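PDB 4QNY: mitogen activated protein kinase, putative from Leishmania donovani, which probably catalyses ATP-dependent phosphorylation of serine and threonine residues in protein substrates, as other mitogen-activated protein kinases do. Local coordinates for residues A[57-62]-A[339-344]; A[189-194]-A[216-221]; A[195-200]-A[232-237]; A[247-252]-A[296-301]. One frame throughout, in Å; residues are numbered along the deposited sequence.

Interaction 1: A[57-62]-A[339-344]; sequences EIFEEV and DVKRAI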
loop_
_atom_site.group_PDB
_atom_site.type_symbol
_atom_site.label_atom_id
_atom_site.label_comp_id
_atom_site.label_asym_id
_atom_site.label_seq_id
_atom_site.Cartn_x
_atom_site.Cartn_y
_atom_site.Cartn_z
ATOM N N GLU A 57 -3.988 -3.721 21.204
ATOM C CA GLU A 57 -4.035 -2.268 21.084
ATOM C C GLU A 57 -5.013 -1.822 20.001
ATOM O O GLU A 57 -5.475 -0.681 20.001
ATOM C CB GLU A 57 -2.636 -1.715 20.799
ATOM C CG GLU A 57 -1.501 -2.537 21.406
ATOM C CD GLU A 57 -1.570 -2.651 22.923
ATOM O OE1 GLU A 57 -2.249 -1.823 23.567
ATOM O OE2 GLU A 57 -0.939 -3.577 23.473
ATOM N N ILE A 58 -5.329 -2.729 19.082
ATOM C CA ILE A 58 -6.310 -2.457 18.038
ATOM C C ILE A 58 -7.715 -2.365 18.637
ATOM O O ILE A 58 -8.526 -1.533 18.222
ATOM C CB ILE A 58 -6.263 -3.543 16.934
ATOM C CG1 ILE A 58 -5.158 -3.225 15.925
ATOM C CG2 ILE A 58 -7.595 -3.657 16.207
ATOM C CD1 ILE A 58 -5.390 -1.944 15.150
ATOM N N PHE A 59 -7.984 -3.200 19.635
ATOM C CA PHE A 59 -9.308 -3.258 20.249
ATOM C C PHE A 59 -9.446 -2.333 21.455
ATOM O O PHE A 59 -10.367 -2.484 22.258
ATOM C CB PHE A 59 -9.633 -4.695 20.651
ATOM C CG PHE A 59 -9.673 -5.644 19.494
ATOM C CD1 PHE A 59 -10.787 -5.708 18.675
ATOM C CD2 PHE A 59 -8.589 -6.458 19.210
ATOM C CE1 PHE A 59 -10.825 -6.574 17.602
ATOM C CE2 PHE A 59 -8.621 -7.326 18.139
ATOM C CZ PHE A 59 -9.739 -7.381 17.331
ATOM N N GLU A 60 -8.528 -1.379 21.580
ATOM C CA GLU A 60 -8.621 -0.367 22.625
ATOM C C GLU A 60 -9.297 0.884 22.076
ATOM O O GLU A 60 -9.944 1.631 22.811
ATOM C CB GLU A 60 -7.237 -0.026 23.179
ATOM N N GLU A 61 -9.141 1.102 20.774
ATOM C CA GLU A 61 -9.762 2.232 20.096
ATOM C C GLU A 61 -10.757 1.746 19.047
ATOM O O GLU A 61 -10.496 0.773 18.337
ATOM C CB GLU A 61 -8.701 3.122 19.446
ATOM N N VAL A 62 -11.896 2.422 18.957
ATOM C CA VAL A 62 -12.938 2.043 18.009
ATOM C C VAL A 62 -12.486 2.289 16.572
ATOM O O VAL A 62 -12.791 1.506 15.672
ATOM C CB VAL A 62 -14.245 2.815 18.273
ATOM C CG1 VAL A 62 -15.371 2.266 17.412
ATOM C CG2 VAL A 62 -14.615 2.734 19.745
ATOM N N ASP A 339 -19.165 -4.433 18.983
ATOM C CA ASP A 339 -19.869 -4.613 17.718
ATOM C C ASP A 339 -18.907 -4.970 16.587
ATOM O O ASP A 339 -19.265 -5.705 15.666
ATOM C CB ASP A 339 -20.653 -3.349 17.361
ATOM N N VAL A 340 -17.687 -4.448 16.662
ATOM C CA VAL A 340 -16.662 -4.758 15.673
ATOM C C VAL A 340 -16.155 -6.186 15.855
ATOM O O VAL A 340 -15.983 -6.918 14.880
ATOM C CB VAL A 340 -15.477 -3.776 15.758
ATOM C CG1 VAL A 340 -14.380 -4.176 14.784
ATOM C CG2 VAL A 340 -15.946 -2.357 15.478
ATOM N N LYS A 341 -15.928 -6.577 17.107
ATOM C CA LYS A 341 -15.464 -7.925 17.421
ATOM C C LYS A 341 -16.436 -8.985 16.911
ATOM O O LYS A 341 -16.020 -10.015 16.380
ATOM C CB LYS A 341 -15.266 -8.092 18.930
ATOM C CG LYS A 341 -14.092 -7.315 19.500
ATOM C CD LYS A 341 -13.895 -7.630 20.974
ATOM C CE LYS A 341 -12.688 -6.902 21.541
ATOM N NZ LYS A 341 -12.477 -7.223 22.979
ATOM N N ARG A 342 -17.727 -8.721 17.075
ATOM C CA ARG A 342 -18.762 -9.638 16.611
ATOM C C ARG A 342 -18.762 -9.735 15.090
ATOM O O ARG A 342 -18.996 -10.803 14.525
ATOM C CB ARG A 342 -20.137 -9.193 17.113
ATOM N N ALA A 343 -18.492 -8.610 14.434
ATOM C CA ALA A 343 -18.453 -8.560 12.977
ATOM C C ALA A 343 -17.250 -9.322 12.433
ATOM O O ALA A 343 -17.314 -9.913 11.355
ATOM C CB ALA A 343 -18.428 -7.117 12.498
ATOM N N ILE A 344 -16.153 -9.305 13.184
ATOM C CA ILE A 344 -14.940 -10.007 12.782
ATOM C C ILE A 344 -15.139 -11.518 12.850
ATOM O O ILE A 344 -14.685 -12.250 11.968
ATOM C CB ILE A 344 -13.734 -9.598 13.656
ATOM C CG1 ILE A 344 -13.409 -8.117 13.452
ATOM C CG2 ILE A 344 -12.512 -10.438 13.321
ATOM C CD1 ILE A 344 -12.278 -7.613 14.322
#
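Apolar contact comes first: the Phe59 ring is met at its edge by the tip of Ile344, with CE1 of Phe59 3.7 Å from CD1 of Ile344, and this methyl lies near the ring plane. The two side chains approach from opposite directions across the gap between the loop 57-62 and helix 337-349. Ile58 CG2 sits over the centre of one ring face, and Phe98 packs against the ring edge-to-face.

The second kind of contact is made by the methylenes of a lysine. Lys341 passes obliquely by the same ring: its CE lies 3.6 Å from CD1 of Phe59, and its CG is 3.8 Å from that CD1 atom. With chi2, chi3 and chi4 all near 180°, the extended chain carries CG and CE along the aromatic carbons and takes the ammonium beyond them. NZ is hydrogen-bonded to the carbonyl O of Phe98, the residue whose ring packs on Phe59.

The loop leads into helix 62-77, the kinase helix C, and helix 337-349 belongs to the C-terminal extension that returns to the N-lobe in MAP kinases; Val340 and Ala343 pack directly on helix C. Chemically, the joint is apolar: between the two segments the lysine contributes carbon surface, while its charged end is satisfied by a backbone carbonyl beyond the ring.

Interaction 2: A[189-194]-A[216-221]; sequences RWYRAP and LGELLG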
loop_
_atom_site.group_PDB
_atom_site.type_symbol
_atom_site.label_atom_id
_atom_site.label_comp_id
_atom_site.label_asym_id
_atom_site.label_seq_id
_atom_site.Cartn_x
_atom_site.Cartn_y
_atom_site.Cartn_z
ATOM N N ARG A 189 5.988 8.983 5.518
ATOM C CA ARG A 189 5.165 9.938 4.779
ATOM C C ARG A 189 5.726 10.198 3.382
ATOM O O ARG A 189 5.204 11.026 2.635
ATOM C CB ARG A 189 5.060 11.259 5.544
ATOM C CG ARG A 189 6.313 12.119 5.453
ATOM C CD ARG A 189 6.150 13.453 6.165
ATOM N NE ARG A 189 6.199 13.312 7.618
ATOM C CZ ARG A 189 5.222 13.680 8.438
ATOM N NH1 ARG A 189 4.112 14.220 7.953
ATOM N NH2 ARG A 189 5.356 13.512 9.748
ATOM N N TRP A 190 6.786 9.477 3.034
ATOM C CA TRP A 190 7.540 9.739 1.811
ATOM C C TRP A 190 6.771 9.428 0.527
ATOM O O TRP A 190 7.213 9.783 -0.564
ATOM C CB TRP A 190 8.842 8.935 1.822
ATOM C CG TRP A 190 9.768 9.304 2.942
ATOM C CD1 TRP A 190 9.667 10.384 3.770
ATOM C CD2 TRP A 190 10.936 8.588 3.358
ATOM N NE1 TRP A 190 10.701 10.386 4.674
ATOM C CE2 TRP A 190 11.494 9.293 4.442
ATOM C CE3 TRP A 190 11.564 7.418 2.918
ATOM C CZ2 TRP A 190 12.649 8.868 5.093
ATOM C CZ3 TRP A 190 12.711 6.998 3.565
ATOM C CH2 TRP A 190 13.242 7.720 4.641
ATOM N N TYR A 191 5.623 8.774 0.658
ATOM C CA TYR A 191 4.874 8.329 -0.510
ATOM C C TYR A 191 3.501 8.984 -0.591
ATOM O O TYR A 191 2.642 8.559 -1.363
ATOM C CB TYR A 191 4.750 6.804 -0.494
ATOM C CG TYR A 191 6.099 6.125 -0.465
ATOM C CD1 TYR A 191 6.776 5.839 -1.642
ATOM C CD2 TYR A 191 6.709 5.795 0.739
ATOM C CE1 TYR A 191 8.016 5.232 -1.622
ATOM C CE2 TYR A 191 7.950 5.189 0.769
ATOM C CZ TYR A 191 8.599 4.909 -0.414
ATOM O OH TYR A 191 9.834 4.302 -0.393
ATOM N N ARG A 192 3.308 10.031 0.204
ATOM C CA ARG A 192 2.064 10.787 0.192
ATOM C C ARG A 192 2.017 11.770 -0.974
ATOM O O ARG A 192 2.948 12.549 -1.181
ATOM C CB ARG A 192 1.882 11.532 1.516
ATOM C CG ARG A 192 1.627 10.619 2.701
ATOM C CD ARG A 192 1.555 11.399 4.000
ATOM N NE ARG A 192 0.807 10.673 5.020
ATOM C CZ ARG A 192 0.586 11.123 6.251
ATOM N NH1 ARG A 192 1.056 12.306 6.623
ATOM N NH2 ARG A 192 -0.114 10.392 7.106
ATOM N N ALA A 193 0.926 11.720 -1.732
ATOM C CA ALA A 193 0.709 12.627 -2.853
ATOM C C ALA A 193 0.645 14.077 -2.372
ATOM O O ALA A 193 0.263 14.333 -1.231
ATOM C CB ALA A 193 -0.569 12.246 -3.591
ATOM N N PRO A 194 1.028 15.030 -3.241
ATOM C CA PRO A 194 1.045 16.451 -2.869
ATOM C C PRO A 194 -0.311 16.985 -2.412
ATOM O O PRO A 194 -0.349 17.882 -1.571
ATOM C CB PRO A 194 1.493 17.149 -4.163
ATOM C CG PRO A 194 1.259 16.152 -5.251
ATOM C CD PRO A 194 1.508 14.824 -4.617
ATOM N N LEU A 216 8.247 3.495 -8.888
ATOM C CA LEU A 216 8.914 3.449 -10.186
ATOM C C LEU A 216 10.244 4.196 -10.140
ATOM O O LEU A 216 11.232 3.759 -10.730
ATOM C CB LEU A 216 8.014 4.036 -11.276
ATOM C CG LEU A 216 8.625 4.187 -12.672
ATOM C CD1 LEU A 216 9.126 2.851 -13.192
ATOM C CD2 LEU A 216 7.620 4.793 -13.640
ATOM N N GLY A 217 10.261 5.319 -9.429
ATOM C CA GLY A 217 11.465 6.119 -9.291
ATOM C C GLY A 217 12.581 5.372 -8.588
ATOM O O GLY A 217 13.759 5.567 -8.889
ATOM N N GLU A 218 12.207 4.509 -7.651
ATOM C CA GLU A 218 13.184 3.728 -6.904
ATOM C C GLU A 218 13.623 2.487 -7.677
ATOM O O GLU A 218 14.789 2.098 -7.625
ATOM C CB GLU A 218 12.617 3.325 -5.541
ATOM C CG GLU A 218 12.347 4.498 -4.618
ATOM C CD GLU A 218 11.821 4.066 -3.265
ATOM O OE1 GLU A 218 12.376 3.108 -2.689
ATOM O OE2 GLU A 218 10.852 4.685 -2.778
ATOM N N LEU A 219 12.683 1.871 -8.389
ATOM C CA LEU A 219 12.979 0.695 -9.203
ATOM C C LEU A 219 13.957 1.031 -10.324
ATOM O O LEU A 219 14.778 0.200 -10.716
ATOM C CB LEU A 219 11.691 0.109 -9.790
ATOM C CG LEU A 219 10.753 -0.612 -8.819
ATOM C CD1 LEU A 219 9.417 -0.903 -9.480
ATOM C CD2 LEU A 219 11.389 -1.896 -8.305
ATOM N N LEU A 220 13.871 2.257 -10.830
ATOM C CA LEU A 220 14.742 2.711 -11.909
ATOM C C LEU A 220 16.162 2.992 -11.422
ATOM O O LEU A 220 17.030 3.371 -12.209
ATOM C CB LEU A 220 14.161 3.962 -12.570
ATOM C CG LEU A 220 13.002 3.729 -13.542
ATOM C CD1 LEU A 220 12.371 5.051 -13.950
ATOM C CD2 LEU A 220 13.483 2.959 -14.764
ATOM N N GLY A 221 16.392 2.812 -10.125
ATOM C CA GLY A 221 17.720 2.960 -9.557
ATOM C C GLY A 221 17.878 4.194 -8.691
ATOM O O GLY A 221 18.633 5.104 -9.034
#
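In the P+1 loop of the kinase, just ahead of its Ala-Pro-Glu motif, Tyr191 reaches out to Glu218 on helix 206-219, helix F of the C-lobe. The phenol donates a short hydrogen bond, 2.6 Å from OH of Tyr191 to OE2 of Glu218, and the acceptor uses its syn lone pair, on the side of the other carboxylate oxygen. OE2 of Glu218 also lies near the plane of the ring, at its edge, 3.1 Å from CE1 of Tyr191. Ring and carboxylate planes are 31° apart.

The backbones are well separated, with 11.2 Å between CA of Tyr191 and CA of Gly217, and both side chains must span the distance. Glu218 does so with its chain extended from CA through CB and CG to CD (chi2 -178°), coming from the direction opposite to the tyrosine. Tyr191 stands on a type I turn from Arg189 to Arg192, and its side chain also packs on Pro153 and on Cys214 of helix F.

A P+1-loop tyrosine bonded to a helix F glutamate, tying the substrate-binding loop to the C-lobe core, is also found in cAMP-dependent protein kinase.

Interaction 3: A[195-200]-A[232-237]; sequences ELVMED and VNQLDK
Val197 fits so closely against helix 231-242 that its CG1 reaches the backbone: this methyl lies 3.7 Å from N of Leu235 and 3.8 Å from CB of the same residue. The main chains accordingly come near, 6.4 Å between CA of Val197 and CA of Leu235. The valine straddles two successive residues of the helix. CG1, set anti to the backbone N (chi1 179°), goes to Leu235, while its other branch, CG2, meets CG of Gln234 at 3.7 Å, the two side chains crossing at about a right angle.

Val197 ends the short helix that starts at the Ala-Pro-Glu motif closing the activation segment, and the partner is helix G of the kinase C-lobe. A Schellman motif ends the short helix, with Glu199 at positive phi as its C-prime residue; Asp200 N bonds to Glu195 O, and Glu199 N to Leu196 O.

Met198, just past the helix, adds a second patch. Its CG is 3.8 Å from CD1 of Leu235, and its SD is 3.9 Å from that same methyl. Beyond Leu235, the methionine packs on Phe294 and on Ala258, Gln259 and Leu262 of helix 256-264, part of the MAP kinase insert. Gln234 contributes carbon alone to the contact: a bend at chi2 (66°) turns its amide aside, where NE2 bonds to the carbonyl O of Phe226.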
loop_
_atom_site.group_PDB
_atom_site.type_symbol
_atom_site.label_atom_id
_atom_site.label_comp_id
_atom_site.label_asym_id
_atom_site.label_seq_id
_atom_site.Cartn_x
_atom_site.Cartn_y
_atom_site.Cartn_z
ATOM N N GLU A 195 -1.402 16.449 -2.949
ATOM C CA GLU A 195 -2.729 16.895 -2.539
ATOM C C GLU A 195 -3.002 16.520 -1.083
ATOM O O GLU A 195 -3.697 17.243 -0.369
ATOM C CB GLU A 195 -3.814 16.316 -3.453
ATOM C CG GLU A 195 -3.783 14.805 -3.616
ATOM C CD GLU A 195 -2.982 14.364 -4.826
ATOM O OE1 GLU A 195 -3.411 13.410 -5.506
ATOM O OE2 GLU A 195 -1.922 14.969 -5.095
ATOM N N LEU A 196 -2.451 15.391 -0.646
ATOM C CA LEU A 196 -2.546 14.993 0.754
ATOM C C LEU A 196 -1.677 15.902 1.611
ATOM O O LEU A 196 -2.122 16.428 2.630
ATOM C CB LEU A 196 -2.121 13.534 0.939
ATOM C CG LEU A 196 -3.010 12.456 0.318
ATOM C CD1 LEU A 196 -2.446 11.071 0.603
ATOM C CD2 LEU A 196 -4.429 12.578 0.839
ATOM N N VAL A 197 -0.434 16.081 1.173
ATOM C CA VAL A 197 0.544 16.906 1.876
ATOM C C VAL A 197 0.050 18.338 2.060
ATOM O O VAL A 197 0.299 18.966 3.091
ATOM C CB VAL A 197 1.890 16.920 1.119
ATOM C CG1 VAL A 197 2.904 17.802 1.828
ATOM C CG2 VAL A 197 2.425 15.503 0.967
ATOM N N MET A 198 -0.667 18.846 1.063
ATOM C CA MET A 198 -1.154 20.220 1.105
ATOM C C MET A 198 -2.555 20.317 1.704
ATOM O O MET A 198 -3.242 21.323 1.537
ATOM C CB MET A 198 -1.126 20.830 -0.294
ATOM C CG MET A 198 0.277 21.057 -0.820
ATOM S SD MET A 198 0.310 21.877 -2.420
ATOM C CE MET A 198 -0.377 23.480 -2.010
ATOM N N GLU A 199 -2.965 19.257 2.397
ATOM C CA GLU A 199 -4.175 19.256 3.219
ATOM C C GLU A 199 -5.472 19.434 2.434
ATOM O O GLU A 199 -6.409 20.069 2.917
ATOM C CB GLU A 199 -4.085 20.348 4.289
ATOM C CG GLU A 199 -2.825 20.299 5.132
ATOM C CD GLU A 199 -2.641 21.549 5.965
ATOM O OE1 GLU A 199 -3.272 22.577 5.640
ATOM O OE2 GLU A 199 -1.866 21.505 6.943
ATOM N N ASP A 200 -5.534 18.877 1.230
ATOM C CA ASP A 200 -6.799 18.831 0.505
ATOM C C ASP A 200 -7.691 17.766 1.125
ATOM O O ASP A 200 -7.358 16.581 1.112
ATOM C CB ASP A 200 -6.577 18.561 -0.983
ATOM C CG ASP A 200 -6.827 19.788 -1.836
ATOM O OD1 ASP A 200 -6.829 20.903 -1.277
ATOM O OD2 ASP A 200 -7.013 19.641 -3.063
ATOM N N VAL A 232 5.367 20.010 5.935
ATOM C CA VAL A 232 5.890 21.105 5.125
ATOM C C VAL A 232 7.176 20.685 4.420
ATOM O O VAL A 232 7.371 20.973 3.238
ATOM C CB VAL A 232 6.154 22.364 5.976
ATOM C CG1 VAL A 232 6.872 23.429 5.155
ATOM C CG2 VAL A 232 4.847 22.906 6.529
ATOM N N ASN A 233 8.041 19.984 5.146
ATOM C CA ASN A 233 9.291 19.495 4.580
ATOM C C ASN A 233 9.049 18.480 3.465
ATOM O O ASN A 233 9.840 18.377 2.528
ATOM C CB ASN A 233 10.168 18.878 5.671
ATOM C CG ASN A 233 11.551 18.509 5.169
ATOM O OD1 ASN A 233 11.956 17.349 5.229
ATOM N ND2 ASN A 233 12.279 19.498 4.665
ATOM N N GLN A 234 7.952 17.736 3.573
ATOM C CA GLN A 234 7.573 16.781 2.538
ATOM C C GLN A 234 7.228 17.511 1.245
ATOM O O GLN A 234 7.615 17.083 0.157
ATOM C CB GLN A 234 6.391 15.923 2.997
ATOM C CG GLN A 234 5.933 14.887 1.980
ATOM C CD GLN A 234 6.967 13.806 1.735
ATOM O OE1 GLN A 234 7.747 13.462 2.623
ATOM N NE2 GLN A 234 6.979 13.263 0.523
ATOM N N LEU A 235 6.505 18.619 1.373
ATOM C CA LEU A 235 6.150 19.437 0.219
ATOM C C LEU A 235 7.397 20.040 -0.418
ATOM O O LEU A 235 7.501 20.120 -1.641
ATOM C CB LEU A 235 5.174 20.546 0.619
ATOM C CG LEU A 235 4.707 21.453 -0.521
ATOM C CD1 LEU A 235 3.952 20.651 -1.571
ATOM C CD2 LEU A 235 3.851 22.594 0.005
ATOM N N ASP A 236 8.340 20.459 0.419
ATOM C CA ASP A 236 9.598 21.017 -0.064
ATOM C C ASP A 236 10.379 19.987 -0.873
ATOM O O ASP A 236 10.913 20.299 -1.936
ATOM C CB ASP A 236 10.448 21.525 1.104
ATOM C CG ASP A 236 9.896 22.798 1.718
ATOM O OD1 ASP A 236 9.317 23.619 0.975
ATOM O OD2 ASP A 236 10.043 22.981 2.944
ATOM N N LYS A 237 10.434 18.758 -0.366
ATOM C CA LYS A 237 11.160 17.678 -1.029
ATOM C C LYS A 237 10.534 17.316 -2.371
ATOM O O LYS A 237 11.239 16.990 -3.326
ATOM C CB LYS A 237 11.219 16.442 -0.129
ATOM C CG LYS A 237 12.144 16.587 1.067
ATOM C CD LYS A 237 13.596 16.670 0.628
ATOM C CE LYS A 237 14.514 16.951 1.806
ATOM N NZ LYS A 237 14.353 15.945 2.892
#

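Interaction 4: A[247-252]-A[296-301]; sequences EEDINS and PKRRIT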
loop_
_atom_site.group_PDB
_atom_site.type_symbol
_atom_site.label_atom_id
_atom_site.label_comp_id
_atom_site.label_asym_id
_atom_site.label_seq_id
_atom_site.Cartn_x
_atom_site.Cartn_y
_atom_site.Cartn_z
ATOM N N GLU A 247 0.726 28.632 -11.476
ATOM C CA GLU A 247 -0.172 29.299 -10.540
ATOM C C GLU A 247 -1.555 28.652 -10.539
ATOM O O GLU A 247 -2.187 28.518 -9.491
ATOM C CB GLU A 247 -0.287 30.787 -10.883
ATOM C CG GLU A 247 -1.064 31.618 -9.869
ATOM C CD GLU A 247 -0.189 32.152 -8.747
ATOM O OE1 GLU A 247 0.852 31.529 -8.448
ATOM O OE2 GLU A 247 -0.542 33.200 -8.166
ATOM N N GLU A 248 -2.010 28.244 -11.720
ATOM C CA GLU A 248 -3.323 27.625 -11.869
ATOM C C GLU A 248 -3.362 26.229 -11.253
ATOM O O GLU A 248 -4.412 25.769 -10.804
ATOM C CB GLU A 248 -3.714 27.555 -13.347
ATOM N N ASP A 249 -2.216 25.556 -11.236
ATOM C CA ASP A 249 -2.128 24.228 -10.637
ATOM C C ASP A 249 -2.050 24.319 -9.118
ATOM O O ASP A 249 -2.645 23.508 -8.409
ATOM C CB ASP A 249 -0.921 23.466 -11.186
ATOM C CG ASP A 249 -1.165 22.917 -12.578
ATOM O OD1 ASP A 249 -2.310 22.508 -12.859
ATOM O OD2 ASP A 249 -0.214 22.893 -13.388
ATOM N N ILE A 250 -1.313 25.310 -8.625
ATOM C CA ILE A 250 -1.208 25.551 -7.191
ATOM C C ILE A 250 -2.583 25.870 -6.608
ATOM O O ILE A 250 -2.946 25.369 -5.546
ATOM C CB ILE A 250 -0.233 26.704 -6.880
ATOM C CG1 ILE A 250 1.176 26.353 -7.364
ATOM C CG2 ILE A 250 -0.215 27.008 -5.388
ATOM C CD1 ILE A 250 2.189 27.447 -7.134
ATOM N N ASN A 251 -3.348 26.689 -7.322
ATOM C CA ASN A 251 -4.694 27.053 -6.891
ATOM C C ASN A 251 -5.682 25.892 -6.984
ATOM O O ASN A 251 -6.796 25.977 -6.468
ATOM C CB ASN A 251 -5.214 28.231 -7.718
ATOM C CG ASN A 251 -4.456 29.514 -7.445
ATOM O OD1 ASN A 251 -3.955 29.729 -6.342
ATOM N ND2 ASN A 251 -4.374 30.376 -8.452
ATOM N N SER A 252 -5.273 24.813 -7.642
ATOM C CA SER A 252 -6.155 23.674 -7.865
ATOM C C SER A 252 -6.037 22.619 -6.767
ATOM O O SER A 252 -6.904 21.756 -6.631
ATOM C CB SER A 252 -5.865 23.039 -9.226
ATOM O OG SER A 252 -6.736 21.950 -9.476
ATOM N N PRO A 296 -3.316 16.379 -9.517
ATOM C CA PRO A 296 -3.851 15.032 -9.756
ATOM C C PRO A 296 -4.763 14.966 -10.978
ATOM O O PRO A 296 -4.947 13.891 -11.548
ATOM C CB PRO A 296 -4.636 14.732 -8.471
ATOM C CG PRO A 296 -4.922 16.071 -7.869
ATOM C CD PRO A 296 -3.734 16.914 -8.210
ATOM N N LYS A 297 -5.316 16.107 -11.378
ATOM C CA LYS A 297 -6.206 16.165 -12.532
ATOM C C LYS A 297 -5.427 16.102 -13.844
ATOM O O LYS A 297 -5.985 15.775 -14.890
ATOM C CB LYS A 297 -7.055 17.436 -12.486
ATOM C CG LYS A 297 -7.963 17.530 -11.271
ATOM C CD LYS A 297 -8.699 18.860 -11.234
ATOM C CE LYS A 297 -9.563 18.983 -9.989
ATOM N NZ LYS A 297 -10.657 17.974 -9.964
ATOM N N ARG A 298 -4.139 16.422 -13.782
ATOM C CA ARG A 298 -3.272 16.356 -14.954
ATOM C C ARG A 298 -2.329 15.162 -14.847
ATOM O O ARG A 298 -1.568 14.867 -15.770
ATOM C CB ARG A 298 -2.481 17.656 -15.112
ATOM C CG ARG A 298 -3.349 18.866 -15.428
ATOM C CD ARG A 298 -2.678 20.163 -15.002
ATOM N NE ARG A 298 -1.577 20.551 -15.879
ATOM C CZ ARG A 298 -1.619 21.582 -16.717
ATOM N NH1 ARG A 298 -0.569 21.865 -17.477
ATOM N NH2 ARG A 298 -2.708 22.334 -16.792
ATOM N N ARG A 299 -2.391 14.480 -13.708
ATOM C CA ARG A 299 -1.606 13.275 -13.476
ATOM C C ARG A 299 -2.199 12.103 -14.253
ATOM O O ARG A 299 -3.415 12.024 -14.433
ATOM C CB ARG A 299 -1.555 12.958 -11.980
ATOM C CG ARG A 299 -0.677 11.776 -11.602
ATOM C CD ARG A 299 -0.747 11.518 -10.107
ATOM N NE ARG A 299 -0.416 12.715 -9.338
ATOM C CZ ARG A 299 -1.006 13.060 -8.199
ATOM N NH1 ARG A 299 -1.964 12.300 -7.688
ATOM N NH2 ARG A 299 -0.638 14.168 -7.570
ATOM N N ILE A 300 -1.338 11.201 -14.714
ATOM C CA ILE A 300 -1.784 10.051 -15.489
ATOM C C ILE A 300 -2.689 9.153 -14.642
ATOM O O ILE A 300 -2.489 9.009 -13.436
ATOM C CB ILE A 300 -0.579 9.241 -16.043
ATOM C CG1 ILE A 300 -1.011 8.341 -17.201
ATOM C CG2 ILE A 300 0.110 8.440 -14.943
ATOM C CD1 ILE A 300 0.147 7.702 -17.937
ATOM N N THR A 301 -3.710 8.583 -15.273
ATOM C CA THR A 301 -4.625 7.687 -14.579
ATOM C C THR A 301 -4.121 6.255 -14.682
ATOM O O THR A 301 -3.174 5.978 -15.415
ATOM C CB THR A 301 -6.053 7.775 -15.146
ATOM O OG1 THR A 301 -6.053 7.356 -16.517
ATOM C CG2 THR A 301 -6.577 9.200 -15.055
#
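OD1 of Asp249 is approached by two residues of one loop: it accepts a hydrogen bond from ND2 of Asn295, and it also lies against Arg298, 3.2 Å from CD and 3.7 Å from NE of that arginine. The second link is a long salt bridge. No N-H of Arg298 points at the oxygen, which stands well out of the guanidinium plane, so the attraction is one of charge alone. The other carboxylate oxygen, OD2 of Asp249, sits 3.7 Å above one face of the Arg298 guanidinium, offset toward its rim, and also has a weak hydrogen bond with OG of Ser246.

The two flat groups are turned 77° apart, and the side chains cross at about a right angle. A bend at chi3 of Arg298 (74°) turns the guanidinium so that one face is presented to the acid. Asn295, just ahead of the arginine's segment, serves both sides: while its ND2 binds the aspartate, its OD1 accepts a hydrogen bond from the backbone N of Lys297. The remaining contact is loose, with OG of Ser252 at 4.1 Å from both CD and CE of Lys297.

The short helix 247-250 belongs to the MAP kinase insert, where Ile250 packs on helix 256-264. The partner 296-301 is the later part of the loop joining helix 282-291 to helix 302-306, and Ile300 packs on the first of these helices and on Val209 of helix 206-219. The contact thus lays the start of the insert against the loop that follows helix 282-291 in the C-lobe.

How the interactions relate
Interaction 1 stands apart, joining the loop ahead of helix C in the N-lobe to the C-terminal extension; its centre is 32 to 39 Å from the other three, all of which are nested along the chain inside the loop it closes. Interactions 2, 3 and 4 form a connected group in the C-lobe, with centres 14 to 18 Å apart. The segments of 2 and 3 alternate in sequence, and Gln234 touches the backbone of the P+1 loop. Interaction 4 follows both and is joined to 3 by the Glu195–Arg299 salt bridge, the Ala-Pro-Glu to C-lobe arginine pair familiar in protein kinases. Activation segment, helices F and G and the MAP kinase insert are thereby tied together.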